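Local coordinates for endoglucanase (Humicola insolens, PDB 1DYS), which hydrolyses internal beta-1,4-glucosidic linkages of cellulose as a family 6 glycoside hydrolase, with a role in the recycling of plant biomass, at residues F50-N55 against V309-E314; V84-P89 against L136-I141; Q292-N297 against A305-K310. All blocks are in the same frame, centred on the assembly; numbering follows the deposited sequence.

Interaction 1: residues F50-N55 against V309-E314; sequences FYWISN and VKPGGE
Trp52 and Val309 meet through the indole N-H, which donates to the backbone carbonyl of Val309. NE1 of Trp52 lies 2.8 Å from Val309 O, and the bond is nearly straight at 166°. The oxygen sits in the plane of the indole, at its edge, while on the other side of the bond NE1 stands well above the carbonyl plane, 56° out of it. The in-plane bond helps set the rotation of the indole. Around it the packing is close: Pro311 CD comes to 3.6 Å from Trp52 NE1, and Val309 CG1 touches Trp52 CZ2. CG1 of Val309 also rests against Phe50 CB at 3.9 Å, while CG2, the other branch of Val309, lies over one face of the Phe50 ring, 4.2 Å from its centroid, in a CH-pi contact. Both methyls are thus used, one wedged between Trp52 and Phe50, the other on the Phe50 face. This close-packed end lies at the ends of strands of the curled parallel sheet of the family 6 catalytic domain, a distorted beta/alpha barrel: Phe50 leads into strand 51-53, Val309 follows strand 303-307, and Val84 of strand 79-85 packs on Phe50, Trp52 and Val309 alike. The other end is looser: the two chains diverge beyond Trp52, and Ser54 and Glu314, both partly exposed, do not meet. Trp52, Ser54, Lys310 and Glu314 are all assigned as substrate-binding. A type II turn from Pro311 to Glu314 carries the chain round, with Gly313 at backbone angles where a side chain would strike the preceding carbonyl. Lys310 reaches across that turn, its NZ 3.0 Å from Glu314 O and also paired with Asp316, whereas the carboxylate of Glu314 forms a salt bridge to Lys20.

Interaction 2: residues V84-P89 against L136-I141; sequences VLYNLP and LEPDAI
Glu137 CG is set beside its own backbone N (chi1 -64°) and the chain bends again at chi2 (-68°), which folds the carboxylate back against the backbone of Asn87 and Leu88. Asn87 N donates to Glu137 OE2 at 2.9 Å, arriving on the syn side and 23° out of the carboxylate plane. A weak bond runs from Leu88 N to the other oxygen, Glu137 OE1, at 3.2 Å. The two oxygens thus bridge successive peptide N-H groups, and Tyr112 OH adds a further bond to OE2. Apolar groups close in as well: Leu88 CB lies 3.4 Å from Glu137 OE1, and Leu85 CD2 approaches OE2. One step back, the parallel strands 79-85 and 132-136 finish side by side, Leu85 bridged with Leu136 and their side chains pointing the same way. Glu137 N continues the pairing with a 2.8 Å bond to Leu85 O. Pro138 then turns its ring onto the first segment, CG against Val84 CG1 at 3.6 Å and CD against Tyr86 CD1 at the same distance. The Tyr86 ring crosses Pro138 at a slant, with its hydroxyl bonded to Asp92. Farther on, Leu88 CD2 meets the methyl of Ala140. These loops leave the C-terminal ends of parallel strands, where active sites of beta/alpha barrels lie. A type II turn from Glu137 to Ala140 places Asp139, an assigned proton donor, directly before helix 140-146. Buried, and met by two peptide N-H groups (one weakly) and the Tyr112 hydroxyl, the Glu137 carboxylate is likely to be held as an anion, tying the loop that leads to Asp92, the other assigned proton donor, to the turn that carries Asp139.

Interaction 3: residues Q292-N297 against A305-K310; sequences QPFTTN and AIVWVK
Phe294 and Ile306 meet where the loop 292-297 runs roughly antiparallel to strand 303-307. Followed outward, Phe294 CB lies 3.7 Å from Ile306 O, and CG stays at a similar distance from the same oxygen. CD1 of Phe294 comes closer to Ile306 O, at 3.2 Å, and also touches Val307 CG1; CE1, farther out, packs on the Ala305 methyl carbon CB at 3.8 Å. The ring lies obliquely to all three groups, with CG anti to the backbone N (chi1 158°) carrying it along the strand. Beside it Thr295 and Ile306 form a single antiparallel hydrogen-bonded pair: Ile306 N donates to Thr295 O at 2.9 Å, and Thr295 N returns a longer bond to Ile306 O. Phe294 CA also directs a C-H to Ile306 O. Thr295 then closes an ST turn, its OG1 accepting from Asn297 N. At the other end Trp308 NE1 donates to Gln292 O at 3.0 Å, a bent bond (138°) with the donor well above the carbonyl plane, while Ile306 CG2 lies against the same oxygen. Trp308 also stacks on Phe290. An alanine in place of Trp308 would probably leave Gln292 O without this donor and open a gap beside Pro293 and Phe290. The loop thus lies along strand 303-307, an end strand of the parallel sheet, which pairs on its other side with strand 262-266. Because main-chain groups make the central pair and an indole N-H the outer bond, the polar hold on this edge rests on neutral groups, with no charged pair across it.

Interactions 1 and 3 share Val309 and Lys310, the chain leaving strand 303-307 towards the loop of assigned substrate-binding residues Lys310 and Glu314, and Phe50 N joins them by a probable hydrogen bond to Trp308 O (3.0 Å). Interaction 2 meets interaction 1 through neighbouring strands 51-53 and 79-85: Tyr51 O and Val84 N lie 2.8 Å apart, and Val84 CG2 packs on Val309 CG1 at 3.7 Å, its link to interaction 3 too. Interaction 2 holds Asp139, an assigned proton donor, and the Trp52 side chain of interaction 1 lies about 8 Å from those of Asp92 and Asp139. Interaction 3 reaches that region through Trp308, whose side chain is about 8 Å from that of Trp52.

Interaction 1: residues F50-N55 against V309-E314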
loop_
_atom_site.group_PDB
_atom_site.type_symbol
_atom_site.label_atom_id
_atom_site.label_comp_id
_atom_site.label_asym_id
_atom_site.label_seq_id
_atom_site.Cartn_x
_atom_site.Cartn_y
_atom_site.Cartn_z
ATOM N N PHE A 50 -3.326 18.611 -6.060
ATOM C CA PHE A 50 -2.711 18.474 -4.745
ATOM C C PHE A 50 -1.678 17.350 -4.684
ATOM O O PHE A 50 -1.663 16.403 -5.477
ATOM C CB PHE A 50 -3.841 18.046 -3.771
ATOM C CG PHE A 50 -4.662 19.190 -3.273
ATOM C CD1 PHE A 50 -5.253 20.085 -4.138
ATOM C CD2 PHE A 50 -4.823 19.381 -1.908
ATOM C CE1 PHE A 50 -5.991 21.139 -3.660
ATOM C CE2 PHE A 50 -5.545 20.459 -1.407
ATOM C CZ PHE A 50 -6.156 21.354 -2.294
ATOM N N TYR A 51 -0.788 17.512 -3.700
ATOM C CA TYR A 51 0.210 16.486 -3.335
ATOM C C TYR A 51 -0.326 15.668 -2.167
ATOM O O TYR A 51 -0.707 16.246 -1.124
ATOM C CB TYR A 51 1.469 17.230 -2.855
ATOM C CG TYR A 51 2.295 17.936 -3.917
ATOM C CD1 TYR A 51 1.837 19.162 -4.399
ATOM C CD2 TYR A 51 3.493 17.459 -4.393
ATOM C CE1 TYR A 51 2.528 19.883 -5.347
ATOM C CE2 TYR A 51 4.214 18.175 -5.347
ATOM C CZ TYR A 51 3.717 19.374 -5.823
ATOM O OH TYR A 51 4.442 20.056 -6.776
ATOM N N TRP A 52 -0.352 14.344 -2.288
ATOM C CA TRP A 52 -0.835 13.479 -1.250
ATOM C C TRP A 52 0.273 13.012 -0.304
ATOM O O TRP A 52 1.219 12.351 -0.710
ATOM C CB TRP A 52 -1.511 12.243 -1.843
ATOM C CG TRP A 52 -2.840 12.568 -2.483
ATOM C CD1 TRP A 52 -3.071 13.350 -3.581
ATOM C CD2 TRP A 52 -4.136 12.136 -2.014
ATOM N NE1 TRP A 52 -4.405 13.384 -3.882
ATOM C CE2 TRP A 52 -5.073 12.649 -2.916
ATOM C CE3 TRP A 52 -4.557 11.347 -0.936
ATOM C CZ2 TRP A 52 -6.449 12.390 -2.769
ATOM C CZ3 TRP A 52 -5.916 11.100 -0.791
ATOM C CH2 TRP A 52 -6.847 11.617 -1.719
ATOM N N ILE A 53 0.052 13.406 0.960
ATOM C CA ILE A 53 1.070 13.067 1.988
ATOM C C ILE A 53 0.515 11.895 2.783
ATOM O O ILE A 53 0.021 12.054 3.926
ATOM C CB ILE A 53 1.386 14.271 2.875
ATOM C CG1 ILE A 53 1.715 15.560 2.122
ATOM C CG2 ILE A 53 2.637 13.890 3.721
ATOM C CD1 ILE A 53 2.635 15.488 0.937
ATOM N N SER A 54 0.437 10.763 2.099
ATOM C CA SER A 54 -0.335 9.600 2.549
ATOM C C SER A 54 0.352 8.718 3.566
ATOM O O SER A 54 -0.202 7.685 3.938
ATOM C CB SER A 54 -0.795 8.790 1.331
ATOM O OG SER A 54 -1.483 9.644 0.393
ATOM N N ASN A 55 1.559 9.047 3.965
ATOM C CA ASN A 55 2.288 8.298 4.988
ATOM C C ASN A 55 3.536 9.090 5.375
ATOM O O ASN A 55 3.830 10.159 4.825
ATOM C CB ASN A 55 2.632 6.883 4.556
ATOM C CG ASN A 55 3.364 6.910 3.240
ATOM O OD1 ASN A 55 4.440 7.481 3.088
ATOM N ND2 ASN A 55 2.699 6.330 2.233
ATOM N N VAL A 309 -7.743 17.221 -6.788
ATOM C CA VAL A 309 -7.054 16.676 -5.602
ATOM C C VAL A 309 -6.561 15.274 -5.941
ATOM O O VAL A 309 -5.374 15.047 -5.914
ATOM C CB VAL A 309 -8.039 16.689 -4.425
ATOM C CG1 VAL A 309 -7.293 16.272 -3.158
ATOM C CG2 VAL A 309 -8.698 18.049 -4.223
ATOM N N LYS A 310 -7.473 14.319 -6.267
ATOM C CA LYS A 310 -6.960 13.013 -6.686
ATOM C C LYS A 310 -6.227 13.165 -8.002
ATOM O O LYS A 310 -6.737 13.810 -8.935
ATOM C CB LYS A 310 -8.186 12.128 -6.958
ATOM C CG LYS A 310 -7.975 10.845 -7.722
ATOM C CD LYS A 310 -7.248 9.782 -6.903
ATOM C CE LYS A 310 -6.851 8.675 -7.883
ATOM N NZ LYS A 310 -6.335 7.487 -7.096
ATOM N N PRO A 311 -5.097 12.552 -8.156
ATOM C CA PRO A 311 -4.342 12.578 -9.431
ATOM C C PRO A 311 -4.934 11.585 -10.419
ATOM O O PRO A 311 -4.642 10.389 -10.276
ATOM C CB PRO A 311 -2.887 12.227 -9.107
ATOM C CG PRO A 311 -2.879 12.423 -7.589
ATOM C CD PRO A 311 -4.253 11.930 -7.140
ATOM N N GLY A 312 -5.773 11.991 -11.362
ATOM C CA GLY A 312 -6.425 11.078 -12.272
ATOM C C GLY A 312 -5.371 10.409 -13.160
ATOM O O GLY A 312 -4.585 11.101 -13.809
ATOM N N GLY A 313 -5.436 9.081 -13.113
ATOM C CA GLY A 313 -4.467 8.234 -13.804
ATOM C C GLY A 313 -3.803 7.333 -12.747
ATOM O O GLY A 313 -3.376 6.223 -13.069
ATOM N N GLU A 314 -3.800 7.766 -11.488
ATOM C CA GLU A 314 -3.334 6.868 -10.409
ATOM C C GLU A 314 -4.487 5.942 -10.032
ATOM O O GLU A 314 -5.559 6.439 -9.747
ATOM C CB GLU A 314 -2.992 7.734 -9.167
ATOM C CG GLU A 314 -1.663 8.434 -9.349
ATOM C CD GLU A 314 -1.094 9.211 -8.189
ATOM O OE1 GLU A 314 -1.690 9.170 -7.093
ATOM O OE2 GLU A 314 -0.054 9.895 -8.351
#

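Interaction 2: residues V84-P89 against L136-I141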
loop_
_atom_site.group_PDB
_atom_site.type_symbol
_atom_site.label_atom_id
_atom_site.label_comp_id
_atom_site.label_asym_id
_atom_site.label_seq_id
_atom_site.Cartn_x
_atom_site.Cartn_y
_atom_site.Cartn_z
ATOM N N VAL A 84 -2.569 17.052 0.843
ATOM C CA VAL A 84 -3.623 16.204 1.435
ATOM C C VAL A 84 -2.988 15.562 2.687
ATOM O O VAL A 84 -1.959 14.932 2.547
ATOM C CB VAL A 84 -4.083 15.083 0.491
ATOM C CG1 VAL A 84 -5.312 14.410 1.117
ATOM C CG2 VAL A 84 -4.491 15.657 -0.874
ATOM N N LEU A 85 -3.535 15.880 3.850
ATOM C CA LEU A 85 -3.012 15.326 5.117
ATOM C C LEU A 85 -3.878 14.094 5.327
ATOM O O LEU A 85 -5.090 14.207 5.591
ATOM C CB LEU A 85 -3.194 16.404 6.196
ATOM C CG LEU A 85 -2.544 16.088 7.542
ATOM C CD1 LEU A 85 -2.124 17.390 8.206
ATOM C CD2 LEU A 85 -3.496 15.292 8.414
ATOM N N TYR A 86 -3.254 12.925 5.147
ATOM C CA TYR A 86 -4.025 11.682 5.114
ATOM C C TYR A 86 -3.265 10.512 5.723
ATOM O O TYR A 86 -2.690 9.733 4.973
ATOM C CB TYR A 86 -4.397 11.390 3.646
ATOM C CG TYR A 86 -5.180 10.173 3.298
ATOM C CD1 TYR A 86 -6.375 9.835 3.927
ATOM C CD2 TYR A 86 -4.746 9.289 2.297
ATOM C CE1 TYR A 86 -7.138 8.722 3.576
ATOM C CE2 TYR A 86 -5.463 8.171 1.948
ATOM C CZ TYR A 86 -6.659 7.882 2.587
ATOM O OH TYR A 86 -7.360 6.753 2.212
ATOM N N ASN A 87 -3.257 10.452 7.050
ATOM C CA ASN A 87 -2.593 9.282 7.692
ATOM C C ASN A 87 -3.252 8.934 9.003
ATOM O O ASN A 87 -2.599 8.439 9.961
ATOM C CB ASN A 87 -1.108 9.595 7.833
ATOM C CG ASN A 87 -0.281 8.315 8.005
ATOM O OD1 ASN A 87 -0.728 7.211 7.695
ATOM N ND2 ASN A 87 0.931 8.481 8.501
ATOM N N LEU A 88 -4.572 9.107 9.092
ATOM C CA LEU A 88 -5.269 8.812 10.351
ATOM C C LEU A 88 -5.081 7.392 10.818
ATOM O O LEU A 88 -5.036 6.401 10.069
ATOM C CB LEU A 88 -6.790 8.993 10.055
ATOM C CG LEU A 88 -7.716 9.245 11.245
ATOM C CD1 LEU A 88 -7.372 10.571 11.914
ATOM C CD2 LEU A 88 -9.169 9.235 10.767
ATOM N N PRO A 89 -4.937 7.224 12.122
ATOM C CA PRO A 89 -4.877 5.869 12.662
ATOM C C PRO A 89 -6.211 5.196 12.388
ATOM O O PRO A 89 -7.311 5.792 12.466
ATOM C CB PRO A 89 -4.631 6.000 14.179
ATOM C CG PRO A 89 -4.209 7.423 14.282
ATOM C CD PRO A 89 -4.838 8.239 13.158
ATOM N N LEU A 136 -7.888 18.048 5.016
ATOM C CA LEU A 136 -7.682 17.189 6.156
ATOM C C LEU A 136 -8.515 15.916 6.090
ATOM O O LEU A 136 -9.725 15.852 6.183
ATOM C CB LEU A 136 -8.059 17.872 7.473
ATOM C CG LEU A 136 -7.341 19.188 7.754
ATOM C CD1 LEU A 136 -8.153 19.947 8.787
ATOM C CD2 LEU A 136 -5.914 18.909 8.199
ATOM N N GLU A 137 -7.781 14.813 6.065
ATOM C CA GLU A 137 -8.231 13.449 6.177
ATOM C C GLU A 137 -9.490 13.052 5.435
ATOM O O GLU A 137 -10.624 12.877 5.933
ATOM C CB GLU A 137 -8.421 13.130 7.687
ATOM C CG GLU A 137 -7.127 13.188 8.500
ATOM C CD GLU A 137 -6.117 12.075 8.154
ATOM O OE1 GLU A 137 -6.499 11.114 7.465
ATOM O OE2 GLU A 137 -5.002 12.165 8.668
ATOM N N PRO A 138 -9.352 12.872 4.139
ATOM C CA PRO A 138 -10.400 12.432 3.234
ATOM C C PRO A 138 -11.167 11.248 3.819
ATOM O O PRO A 138 -10.680 10.275 4.369
ATOM C CB PRO A 138 -9.690 12.033 1.937
ATOM C CG PRO A 138 -8.488 12.966 1.988
ATOM C CD PRO A 138 -8.049 13.039 3.444
ATOM N N ASP A 139 -12.490 11.345 3.746
ATOM C CA ASP A 139 -13.519 10.435 4.159
ATOM C C ASP A 139 -13.581 10.178 5.660
ATOM O O ASP A 139 -14.365 9.314 6.027
ATOM C CB ASP A 139 -13.475 9.079 3.410
ATOM C CG ASP A 139 -13.786 9.296 1.947
ATOM O OD1 ASP A 139 -14.522 10.294 1.669
ATOM O OD2 ASP A 139 -13.365 8.496 1.081
ATOM N N ALA A 140 -12.747 10.805 6.500
ATOM C CA ALA A 140 -12.787 10.456 7.933
ATOM C C ALA A 140 -14.169 10.791 8.495
ATOM O O ALA A 140 -14.718 9.974 9.196
ATOM C CB ALA A 140 -11.698 11.186 8.716
ATOM N N ILE A 141 -14.640 12.004 8.240
ATOM C CA ILE A 141 -15.995 12.339 8.775
ATOM C C ILE A 141 -17.081 11.459 8.241
ATOM O O ILE A 141 -18.012 11.058 8.968
ATOM C CB ILE A 141 -16.210 13.829 8.527
ATOM C CG1 ILE A 141 -15.271 14.593 9.469
ATOM C CG2 ILE A 141 -17.662 14.247 8.798
ATOM C CD1 ILE A 141 -15.306 16.083 9.219
#

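Interaction 3: residues Q292-N297 against A305-K310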
loop_
_atom_site.group_PDB
_atom_site.type_symbol
_atom_site.label_atom_id
_atom_site.label_comp_id
_atom_site.label_asym_id
_atom_site.label_seq_id
_atom_site.Cartn_x
_atom_site.Cartn_y
_atom_site.Cartn_z
ATOM N N GLN A 292 -13.187 20.089 -14.968
ATOM C CA GLN A 292 -12.776 21.482 -15.037
ATOM C C GLN A 292 -11.515 21.719 -14.220
ATOM O O GLN A 292 -11.449 21.372 -13.039
ATOM C CB GLN A 292 -13.928 22.317 -14.422
ATOM C CG GLN A 292 -13.531 23.644 -13.821
ATOM C CD GLN A 292 -13.460 24.749 -14.862
ATOM O OE1 GLN A 292 -14.502 25.021 -15.465
ATOM N NE2 GLN A 292 -12.303 25.376 -15.045
ATOM N N PRO A 293 -10.529 22.320 -14.829
ATOM C CA PRO A 293 -9.295 22.676 -14.122
ATOM C C PRO A 293 -9.578 23.732 -13.072
ATOM O O PRO A 293 -10.591 24.419 -13.071
ATOM C CB PRO A 293 -8.305 23.178 -15.184
ATOM C CG PRO A 293 -8.906 22.539 -16.441
ATOM C CD PRO A 293 -10.423 22.638 -16.245
ATOM N N PHE A 294 -8.603 23.902 -12.157
ATOM C CA PHE A 294 -8.761 24.863 -11.098
ATOM C C PHE A 294 -9.289 26.227 -11.578
ATOM O O PHE A 294 -8.798 26.790 -12.538
ATOM C CB PHE A 294 -7.420 25.050 -10.366
ATOM C CG PHE A 294 -7.343 26.361 -9.620
ATOM C CD1 PHE A 294 -7.974 26.490 -8.407
ATOM C CD2 PHE A 294 -6.669 27.457 -10.133
ATOM C CE1 PHE A 294 -7.949 27.694 -7.720
ATOM C CE2 PHE A 294 -6.625 28.658 -9.453
ATOM C CZ PHE A 294 -7.273 28.794 -8.237
ATOM N N THR A 295 -10.239 26.727 -10.778
ATOM C CA THR A 295 -10.785 28.063 -11.000
ATOM C C THR A 295 -11.479 28.559 -9.743
ATOM O O THR A 295 -12.019 27.751 -8.969
ATOM C CB THR A 295 -11.738 28.111 -12.221
ATOM O OG1 THR A 295 -12.136 29.509 -12.366
ATOM C CG2 THR A 295 -12.980 27.290 -11.993
ATOM N N THR A 296 -11.522 29.899 -9.567
ATOM C CA THR A 296 -12.281 30.466 -8.467
ATOM C C THR A 296 -13.621 31.000 -9.000
ATOM O O THR A 296 -14.473 31.433 -8.226
ATOM C CB THR A 296 -11.562 31.606 -7.733
ATOM O OG1 THR A 296 -11.061 32.548 -8.709
ATOM C CG2 THR A 296 -10.351 31.179 -6.926
ATOM N N ASN A 297 -13.825 30.863 -10.304
ATOM C CA ASN A 297 -15.106 31.255 -10.954
ATOM C C ASN A 297 -16.078 30.095 -10.764
ATOM O O ASN A 297 -16.360 29.294 -11.664
ATOM C CB ASN A 297 -14.824 31.462 -12.435
ATOM C CG ASN A 297 -13.985 32.645 -12.847
ATOM O OD1 ASN A 297 -13.879 33.682 -12.181
ATOM N ND2 ASN A 297 -13.347 32.544 -14.021
ATOM N N ALA A 305 -13.270 27.352 -4.470
ATOM C CA ALA A 305 -12.588 27.004 -5.710
ATOM C C ALA A 305 -12.912 25.589 -6.162
ATOM O O ALA A 305 -13.286 24.726 -5.357
ATOM C CB ALA A 305 -11.069 27.134 -5.539
ATOM N N ILE A 306 -12.815 25.403 -7.466
ATOM C CA ILE A 306 -12.822 24.051 -8.036
ATOM C C ILE A 306 -11.340 23.710 -8.117
ATOM O O ILE A 306 -10.542 24.566 -8.505
ATOM C CB ILE A 306 -13.495 23.932 -9.428
ATOM C CG1 ILE A 306 -14.999 24.083 -9.194
ATOM C CG2 ILE A 306 -13.110 22.604 -10.091
ATOM C CD1 ILE A 306 -15.877 24.432 -10.367
ATOM N N VAL A 307 -10.916 22.568 -7.573
ATOM C CA VAL A 307 -9.535 22.126 -7.601
ATOM C C VAL A 307 -9.437 20.699 -8.140
ATOM O O VAL A 307 -10.462 20.044 -8.449
ATOM C CB VAL A 307 -8.906 22.163 -6.166
ATOM C CG1 VAL A 307 -8.834 23.604 -5.662
ATOM C CG2 VAL A 307 -9.754 21.275 -5.253
ATOM N N TRP A 308 -8.233 20.202 -8.402
ATOM C CA TRP A 308 -7.978 18.779 -8.639
ATOM C C TRP A 308 -7.175 18.261 -7.422
ATOM O O TRP A 308 -6.112 18.805 -7.069
ATOM C CB TRP A 308 -7.204 18.434 -9.895
ATOM C CG TRP A 308 -7.878 18.643 -11.204
ATOM C CD1 TRP A 308 -9.047 19.281 -11.437
ATOM C CD2 TRP A 308 -7.395 18.160 -12.461
ATOM N NE1 TRP A 308 -9.351 19.229 -12.796
ATOM C CE2 TRP A 308 -8.348 18.562 -13.429
ATOM C CE3 TRP A 308 -6.258 17.437 -12.860
ATOM C CZ2 TRP A 308 -8.133 18.264 -14.782
ATOM C CZ3 TRP A 308 -6.065 17.150 -14.190
ATOM C CH2 TRP A 308 -7.026 17.546 -15.134
ATOM N N VAL A 309 -7.743 17.221 -6.788
ATOM C CA VAL A 309 -7.054 16.676 -5.602
ATOM C C VAL A 309 -6.561 15.274 -5.941
ATOM O O VAL A 309 -5.374 15.047 -5.914
ATOM C CB VAL A 309 -8.039 16.689 -4.425
ATOM C CG1 VAL A 309 -7.293 16.272 -3.158
ATOM C CG2 VAL A 309 -8.698 18.049 -4.223
ATOM N N LYS A 310 -7.473 14.319 -6.267
ATOM C CA LYS A 310 -6.960 13.013 -6.686
ATOM C C LYS A 310 -6.227 13.165 -8.002
ATOM O O LYS A 310 -6.737 13.810 -8.935
ATOM C CB LYS A 310 -8.186 12.128 -6.958
ATOM C CG LYS A 310 -7.975 10.845 -7.722
ATOM C CD LYS A 310 -7.248 9.782 -6.903
ATOM C CE LYS A 310 -6.851 8.675 -7.883
ATOM N NZ LYS A 310 -6.335 7.487 -7.096
#